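Local coordinates for DUF3809 domain-containing protein (PDB 3NQN), which is of unknown function but binds calcium ions and belongs to a family grouped with the Bet v 1-like proteins, at residues L64-E69 and V91-Q96. Numbering follows the deposited sequence.
Sequences LPFRSE and VAVSGQ
V91 meets L64, P65 and F66 at the end where the two strands come together. V91 N donates to P65 O at 2.9 Å, nearly straight and close to the line of the carbonyl. V91 CG2 rests on L64 CB and CD2, at 3.9 Å from CB, and the two side chains cross at about a right angle. V91 O lies against F66 CB. The strands run in roughly the same direction but splay by 36°, and direct pairing gives way to water. One water accepts from R67 N and lies 2.9 Å from V91 O, to which it can donate. V93 comes next and touches both F66 and S68. The strands are already parting here: the CA atoms of F66 and V91 are 5.0 Å apart, those of S68 and V93 6.5 Å. V93 CG2 sits over one face of the F66 ring, shifted toward the rim, as a CH-pi contact 3.9 Å from the ring centroid. F66 CG stands between its backbone N and carbonyl carbon (chi1 73°), within 3.6 Å of V93 CG2. S68 OG donates to V93 O at 2.7 Å, in the carbonyl plane on a lone pair. A second water accepts from V93 N and donates to S68 OG. The hydroxyl and this water thus serve both backbone polar groups of V93. An alanine at S68 would probably leave V93 O without its hydroxyl donor and take away the acceptor that S68 OG offers the second water. Strand 76-81 lies between strands 60-73 and 90-99 in the order of the antiparallel sheet, and its L79 touches S68. The two strands close up on each other near its end, where R67 pairs with L82. Such a sheet is consistent with a place among the Bet v 1-like proteins. On the far flanks, strand 47-56 brings L52 against F66 and V91, and strand 104-114 brings F111 against V93.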
loop_
_atom_site.group_PDB
_atom_site.type_symbol
_atom_site.label_atom_id
_atom_site.label_comp_id
_atom_site.label_asym_id
_atom_site.label_seq_id
_atom_site.Cartn_x
_atom_site.Cartn_y
_atom_site.Cartn_z
ATOM N N LEU A 64 -4.356 5.005 2.549
ATOM C CA LEU A 64 -3.863 5.890 3.609
ATOM C C LEU A 64 -4.137 5.199 4.947
ATOM O O LEU A 64 -5.313 4.974 5.316
ATOM C CB LEU A 64 -4.591 7.250 3.575
ATOM C CG LEU A 64 -4.213 8.287 2.509
ATOM C CD1 LEU A 64 -4.419 7.765 1.081
ATOM C CD2 LEU A 64 -5.012 9.602 2.746
ATOM N N PRO A 65 -3.074 4.863 5.689
ATOM C CA PRO A 65 -3.306 4.147 6.917
ATOM C C PRO A 65 -3.808 5.047 8.054
ATOM O O PRO A 65 -3.713 6.286 7.976
ATOM C CB PRO A 65 -1.925 3.585 7.250
ATOM C CG PRO A 65 -0.981 4.571 6.673
ATOM C CD PRO A 65 -1.636 5.094 5.442
ATOM N N PHE A 66 -4.411 4.413 9.048
ATOM C CA PHE A 66 -4.729 5.053 10.312
ATOM C C PHE A 66 -4.494 4.029 11.393
ATOM O O PHE A 66 -4.501 2.815 11.134
ATOM C CB PHE A 66 -6.178 5.537 10.378
ATOM C CG PHE A 66 -7.200 4.418 10.535
ATOM C CD1 PHE A 66 -7.575 3.966 11.804
ATOM C CD2 PHE A 66 -7.792 3.848 9.431
ATOM C CE1 PHE A 66 -8.499 2.950 11.948
ATOM C CE2 PHE A 66 -8.711 2.825 9.575
ATOM C CZ PHE A 66 -9.057 2.375 10.845
ATOM N N ARG A 67 -4.269 4.528 12.598
ATOM C CA ARG A 67 -4.133 3.710 13.768
ATOM C C ARG A 67 -4.621 4.557 14.949
ATOM O O ARG A 67 -4.193 5.718 15.124
ATOM C CB ARG A 67 -2.683 3.293 13.961
ATOM C CG ARG A 67 -2.479 2.171 14.956
ATOM C CD ARG A 67 -1.025 1.632 14.906
ATOM N NE ARG A 67 -0.886 0.361 15.632
ATOM C CZ ARG A 67 -0.710 -0.842 15.062
ATOM N NH1 ARG A 67 -0.633 -0.977 13.733
ATOM N NH2 ARG A 67 -0.604 -1.918 15.829
ATOM N N SER A 68 -5.510 3.992 15.744
ATOM C CA SER A 68 -6.087 4.700 16.873
ATOM C C SER A 68 -6.067 3.859 18.155
ATOM O O SER A 68 -6.230 2.648 18.122
ATOM C CB SER A 68 -7.513 5.099 16.568
ATOM O OG SER A 68 -7.594 5.958 15.434
ATOM N N GLU A 69 -5.899 4.540 19.272
ATOM C CA GLU A 69 -5.901 3.924 20.590
ATOM C C GLU A 69 -7.339 3.765 21.060
ATOM O O GLU A 69 -8.167 4.677 20.886
ATOM C CB GLU A 69 -5.129 4.827 21.560
ATOM C CG GLU A 69 -5.077 4.345 23.000
ATOM C CD GLU A 69 -4.475 5.390 23.938
ATOM O OE1 GLU A 69 -4.232 6.536 23.480
ATOM O OE2 GLU A 69 -4.267 5.074 25.133
ATOM N N VAL A 91 -4.386 9.071 7.687
ATOM C CA VAL A 91 -5.636 9.560 8.233
ATOM C C VAL A 91 -5.659 9.403 9.752
ATOM O O VAL A 91 -5.134 8.415 10.290
ATOM C CB VAL A 91 -6.844 8.759 7.634
ATOM C CG1 VAL A 91 -8.166 9.138 8.334
ATOM C CG2 VAL A 91 -6.940 8.977 6.129
ATOM N N ALA A 92 -6.208 10.415 10.429
ATOM C CA ALA A 92 -6.472 10.381 11.877
ATOM C C ALA A 92 -7.959 10.104 12.064
ATOM O O ALA A 92 -8.787 10.909 11.647
ATOM C CB ALA A 92 -6.139 11.688 12.500
ATOM N N VAL A 93 -8.277 8.956 12.676
ATOM C CA VAL A 93 -9.648 8.546 12.949
ATOM C C VAL A 93 -9.947 8.670 14.440
ATOM O O VAL A 93 -9.278 8.048 15.283
ATOM C CB VAL A 93 -9.901 7.102 12.511
ATOM C CG1 VAL A 93 -11.347 6.657 12.900
ATOM C CG2 VAL A 93 -9.685 6.948 10.996
ATOM N N SER A 94 -10.879 9.544 14.775
ATOM C CA SER A 94 -11.292 9.751 16.166
ATOM C C SER A 94 -12.761 9.403 16.287
ATOM O O SER A 94 -13.503 9.521 15.329
ATOM C CB SER A 94 -11.100 11.206 16.585
ATOM O OG SER A 94 -9.815 11.689 16.272
ATOM N N GLY A 95 -13.165 8.961 17.469
ATOM C CA GLY A 95 -14.556 8.635 17.724
ATOM C C GLY A 95 -14.876 8.557 19.200
ATOM O O GLY A 95 -13.994 8.253 20.047
ATOM N N GLN A 96 -16.118 8.887 19.531
ATOM C CA GLN A 96 -16.597 8.801 20.885
ATOM C C GLN A 96 -17.971 8.140 20.858
ATOM O O GLN A 96 -18.793 8.416 19.967
ATOM C CB GLN A 96 -16.689 10.182 21.550
ATOM C CG GLN A 96 -15.408 11.080 21.437
ATOM C CD GLN A 96 -15.294 11.772 20.080
ATOM O OE1 GLN A 96 -16.274 12.264 19.549
ATOM N NE2 GLN A 96 -14.067 11.831 19.531
HETATM O O HOH W 1 -3.708 7.541 12.615
HETATM O O HOH W 2 -6.246 7.266 13.564
#